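Local atomic coordinates of uncharacterized protein AF_0060 (Archaeoglobus fulgidus DSM 4304, PDB entry 2P06), a protein that is of unknown function but is probably a magnesium-binding nucleotide pyrophosphohydrolase of the MazG type. Residues F54-S57 against E58-L62; M96-W99 against G100-V104. All coordinates share one frame; numbering follows the deposited sequence.

Contact 1: F54-S57 against E58-L62; sequences FDFS and EERLL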
loop_
_atom_site.group_PDB
_atom_site.type_symbol
_atom_site.label_atom_id
_atom_site.label_comp_id
_atom_site.label_asym_id
_atom_site.label_seq_id
_atom_site.Cartn_x
_atom_site.Cartn_y
_atom_site.Cartn_z
ATOM N N PHE B 54 15.296 10.469 13.987
ATOM C CA PHE B 54 15.271 10.422 15.454
ATOM C C PHE B 54 16.425 11.228 16.066
ATOM O O PHE B 54 16.250 11.885 17.088
ATOM C CB PHE B 54 15.360 8.971 15.924
ATOM C CG PHE B 54 15.291 8.793 17.422
ATOM C CD1 PHE B 54 14.066 8.804 18.087
ATOM C CD2 PHE B 54 16.444 8.567 18.164
ATOM C CE1 PHE B 54 14.001 8.625 19.465
ATOM C CE2 PHE B 54 16.394 8.405 19.552
ATOM C CZ PHE B 54 15.168 8.423 20.200
ATOM N N ASP B 55 17.591 11.145 15.443
ATOM C CA ASP B 55 18.810 11.739 15.976
ATOM C C ASP B 55 18.946 13.255 15.773
ATOM O O ASP B 55 19.584 13.933 16.575
ATOM C CB ASP B 55 20.014 11.049 15.337
ATOM C CG ASP B 55 20.158 9.606 15.784
ATOM O OD1 ASP B 55 19.554 9.233 16.817
ATOM O OD2 ASP B 55 20.867 8.842 15.097
ATOM N N PHE B 56 18.368 13.765 14.692
ATOM C CA PHE B 56 18.558 15.157 14.300
ATOM C C PHE B 56 17.353 15.976 14.728
ATOM O O PHE B 56 16.268 15.439 14.919
ATOM C CB PHE B 56 18.724 15.274 12.782
ATOM C CG PHE B 56 20.058 14.809 12.257
ATOM C CD1 PHE B 56 21.229 14.977 12.985
ATOM C CD2 PHE B 56 20.146 14.264 10.992
ATOM C CE1 PHE B 56 22.466 14.569 12.463
ATOM C CE2 PHE B 56 21.375 13.851 10.466
ATOM C CZ PHE B 56 22.527 14.002 11.197
ATOM N N SER B 57 17.562 17.272 14.894
ATOM C CA SER B 57 16.491 18.193 15.216
ATOM C C SER B 57 15.646 18.468 13.978
ATOM O O SER B 57 16.078 18.219 12.856
ATOM C CB SER B 57 17.075 19.515 15.720
ATOM O OG SER B 57 17.807 20.185 14.696
ATOM N N GLU B 58 14.446 18.994 14.203
ATOM C CA GLU B 58 13.575 19.458 13.133
ATOM C C GLU B 58 14.307 20.491 12.289
ATOM O O GLU B 58 14.239 20.434 11.063
ATOM C CB GLU B 58 12.294 20.078 13.700
ATOM C CG GLU B 58 11.309 19.081 14.335
ATOM C CD GLU B 58 11.661 18.679 15.762
ATOM O OE1 GLU B 58 12.683 19.142 16.339
ATOM O OE2 GLU B 58 10.891 17.884 16.315
ATOM N N GLU B 59 15.045 21.387 12.945
ATOM C CA GLU B 59 15.777 22.425 12.236
ATOM C C GLU B 59 16.855 21.856 11.328
ATOM O O GLU B 59 16.963 22.287 10.173
ATOM C CB GLU B 59 16.375 23.456 13.166
ATOM C CG GLU B 59 15.337 24.322 13.857
ATOM C CD GLU B 59 14.701 23.655 15.069
ATOM O OE1 GLU B 59 15.111 22.543 15.486
ATOM O OE2 GLU B 59 13.763 24.260 15.608
ATOM N N ARG B 60 17.612 20.866 11.810
ATOM C CA ARG B 60 18.643 20.252 10.975
ATOM C C ARG B 60 18.030 19.438 9.821
ATOM O O ARG B 60 18.554 19.433 8.710
ATOM C CB ARG B 60 19.584 19.373 11.792
ATOM C CG ARG B 60 20.796 18.832 11.048
ATOM C CD ARG B 60 21.420 19.937 10.211
ATOM N NE ARG B 60 22.637 19.510 9.540
ATOM C CZ ARG B 60 23.068 19.970 8.363
ATOM N NH1 ARG B 60 24.189 19.478 7.875
ATOM N NH2 ARG B 60 22.386 20.876 7.651
ATOM N N LEU B 61 16.948 18.716 10.096
ATOM C CA LEU B 61 16.288 17.930 9.047
ATOM C C LEU B 61 15.770 18.831 7.927
ATOM O O LEU B 61 15.892 18.475 6.762
ATOM C CB LEU B 61 15.191 17.072 9.635
ATOM C CG LEU B 61 15.720 15.931 10.498
ATOM C CD1 LEU B 61 14.600 15.216 11.289
ATOM C CD2 LEU B 61 16.483 14.958 9.576
ATOM N N LEU B 62 15.215 19.988 8.307
ATOM C CA LEU B 62 14.815 21.041 7.381
ATOM C C LEU B 62 15.931 21.556 6.493
ATOM O O LEU B 62 15.788 21.607 5.253
ATOM C CB LEU B 62 14.271 22.238 8.148
ATOM C CG LEU B 62 12.763 22.378 8.247
ATOM C CD1 LEU B 62 12.370 23.412 9.313
ATOM C CD2 LEU B 62 12.229 22.743 6.882
#
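Ser-57 caps the N-terminus of helix 58-77: its OG accepts from Arg-60 N at 3.0 Å, with an N-H...O angle of 160°. A chi1 of 65° sets OG between the backbone N and the carbonyl carbon of its own residue, turned over the first turn to take up an amide that has no preceding helical carbonyl. The main chain adds the i to i+4 bond, Leu-61 N to Ser-57 O at 2.9 Å.

Leu-61 follows one turn on and leans back over the cap residue. Its CB lies against Ser-57 O, and CG stands between that oxygen, at 3.3 Å, and Phe-56 CB, at 3.8 Å. Beyond the branch the two methyls part: CD1 stays beside the carbonyl oxygens of Ser-57 and Phe-56, whereas CD2 meets Phe-56 CB and reaches the edge of the ring, 4.0 Å from CD2 of Phe-56. The two side chains cross at about a right angle. Arg-60 CG approaches the same ring obliquely, out near its rim. Phe-56 and Leu-61 thus form an apolar clasp next to the N-cap, in the manner of a hydrophobic staple.

Phe-56 is where the chain leaves the short helix 52-55, and the cap starts helix 58-77 two residues later; Leu-61 also packs on Tyr-97 and Leu-98 of helix 81-103.

Contact 2: M96-W99 against G100-V104; sequences MYLW and GKLSV
Trp-99 and Ser-103, one helical turn apart, meet with the serine lying over a face of the indole. Ser-103 OG sits 3.2 Å from CE2 of Trp-99, above the middle of the ring system, and Ser-103 CB stands 3.9 Å from the centroid of the six-membered ring, only 6° off its normal, a CH-pi contact. The indole comes to lie beside the following turn because CG is anti to the backbone N (chi1 -180°). The hydroxyl also donates to Trp-99 O, with the donor tilted 31° from the carbonyl plane; the modelled separation of 2.5 Å between Ser-103 OG and Trp-99 O is short enough to be doubtful as an exact length. That oxygen receives a second, weak bond from Ser-103 N, so the serine closes back on its own helix while its CB rests on the indole.

Gly-100 passes close to the six-membered part of the indole, its N 3.5 Å from CE3 of Trp-99, and donates to Met-96 O at 2.9 Å. Its own O accepts from both Ser-103 N and Val-104 N, which approach from the same face of the carbonyl plane. Leu-98 pairs with Leu-102: Leu-102 N donates to Leu-98 O at 2.9 Å, Leu-102 CG lies against that oxygen, and Leu-98 CG packs on Leu-102 CD1 at 4.0 Å.

Replacing Trp-99 by an alanine would probably leave Ser-103 CB without its aromatic platform and open a gap against Phe-31 of the second subunit.

Around these last turns of helix 81-103, Leu-98 touches Leu-62 of helix 58-77, Met-96 and Tyr-97 touch Met-35 and Tyr-39 of helix 22-43, and Trp-99 meets Phe-31 and Glu-34 of the second subunit.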
loop_
_atom_site.group_PDB
_atom_site.type_symbol
_atom_site.label_atom_id
_atom_site.label_comp_id
_atom_site.label_asym_id
_atom_site.label_seq_id
_atom_site.Cartn_x
_atom_site.Cartn_y
_atom_site.Cartn_z
HETATM N N MSE B 96 10.794 12.191 4.058
HETATM C CA MSE B 96 10.431 11.125 4.961
HETATM C C MSE B 96 11.019 11.309 6.361
HETATM O O MSE B 96 10.329 11.121 7.368
HETATM C CB MSE B 96 10.885 9.782 4.413
HETATM C CG MSE B 96 10.417 8.664 5.312
HETATM SE SE MSE B 96 10.827 6.940 4.602
HETATM C CE MSE B 96 12.617 6.816 4.935
ATOM N N TYR B 97 12.292 11.672 6.429
ATOM C CA TYR B 97 12.950 11.836 7.733
ATOM C C TYR B 97 12.288 12.960 8.522
ATOM O O TYR B 97 11.996 12.807 9.697
ATOM C CB TYR B 97 14.444 12.092 7.589
ATOM C CG TYR B 97 15.211 11.062 6.793
ATOM C CD1 TYR B 97 14.765 9.757 6.678
ATOM C CD2 TYR B 97 16.406 11.401 6.186
ATOM C CE1 TYR B 97 15.466 8.815 5.955
ATOM C CE2 TYR B 97 17.106 10.485 5.448
ATOM C CZ TYR B 97 16.628 9.185 5.326
ATOM O OH TYR B 97 17.329 8.267 4.576
ATOM N N LEU B 98 12.032 14.091 7.880
ATOM C CA LEU B 98 11.419 15.200 8.589
ATOM C C LEU B 98 9.974 14.855 8.950
ATOM O O LEU B 98 9.514 15.170 10.039
ATOM C CB LEU B 98 11.480 16.478 7.765
ATOM C CG LEU B 98 10.865 17.734 8.371
ATOM C CD1 LEU B 98 11.476 18.023 9.741
ATOM C CD2 LEU B 98 11.099 18.882 7.368
ATOM N N TRP B 99 9.247 14.230 8.028
ATOM C CA TRP B 99 7.891 13.788 8.330
ATOM C C TRP B 99 7.874 12.899 9.570
ATOM O O TRP B 99 6.978 13.010 10.416
ATOM C CB TRP B 99 7.262 13.052 7.122
ATOM C CG TRP B 99 5.865 12.593 7.389
ATOM C CD1 TRP B 99 4.714 13.279 7.136
ATOM C CD2 TRP B 99 5.465 11.348 7.977
ATOM N NE1 TRP B 99 3.626 12.547 7.538
ATOM C CE2 TRP B 99 4.060 11.356 8.056
ATOM C CE3 TRP B 99 6.158 10.214 8.423
ATOM C CZ2 TRP B 99 3.332 10.285 8.590
ATOM C CZ3 TRP B 99 5.422 9.139 8.951
ATOM C CH2 TRP B 99 4.040 9.192 9.038
ATOM N N GLY B 100 8.846 11.993 9.657
ATOM C CA GLY B 100 8.923 11.075 10.776
ATOM C C GLY B 100 9.165 11.807 12.089
ATOM O O GLY B 100 8.524 11.527 13.079
ATOM N N LYS B 101 10.102 12.743 12.077
ATOM C CA LYS B 101 10.407 13.545 13.252
ATOM C C LYS B 101 9.171 14.316 13.667
ATOM O O LYS B 101 8.868 14.402 14.817
ATOM C CB LYS B 101 11.532 14.526 12.935
ATOM C CG LYS B 101 12.029 15.336 14.147
ATOM C CD LYS B 101 12.901 14.498 15.028
ATOM C CE LYS B 101 13.375 15.256 16.249
ATOM N NZ LYS B 101 12.234 15.517 17.171
ATOM N N LEU B 102 8.457 14.861 12.699
ATOM C CA LEU B 102 7.290 15.654 12.993
ATOM C C LEU B 102 6.102 14.810 13.457
ATOM O O LEU B 102 5.239 15.321 14.146
ATOM C CB LEU B 102 6.878 16.483 11.770
ATOM C CG LEU B 102 7.774 17.658 11.353
ATOM C CD1 LEU B 102 7.261 18.270 10.032
ATOM C CD2 LEU B 102 7.853 18.707 12.449
ATOM N N SER B 103 6.058 13.533 13.095
ATOM C CA SER B 103 4.865 12.720 13.333
ATOM C C SER B 103 4.857 11.899 14.630
ATOM O O SER B 103 3.790 11.534 15.121
ATOM C CB SER B 103 4.598 11.850 12.108
ATOM O OG SER B 103 4.531 12.701 10.958
ATOM N N VAL B 104 6.020 11.655 15.225
ATOM C CA VAL B 104 6.102 10.825 16.442
ATOM C C VAL B 104 5.889 11.651 17.702
ATOM O O VAL B 104 6.142 12.852 17.693
ATOM C CB VAL B 104 7.461 10.095 16.536
ATOM C CG1 VAL B 104 7.666 9.193 15.296
ATOM C CG2 VAL B 104 8.576 11.093 16.651
#

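Overall arrangement
Both contacts are local and concern helix ends: contact 1 starts helix 58-77 and contact 2 belongs to the final turns of helix 81-103. Contact 1 is a surface contact made by a serine cap and an apolar pair, whereas contact 2 is largely buried, with aromatic packing and helical backbone bonds, and much of its surroundings come from the second subunit. Their centres are about 9 Å apart, and they touch directly. Lys-101 NZ forms a salt bridge with Glu-58 OE2 at 2.9 Å, while Leu-61 CD1 packs on Lys-101 CB at 3.5 Å, so one lysine joins the two helices by both its charge and its aliphatic base.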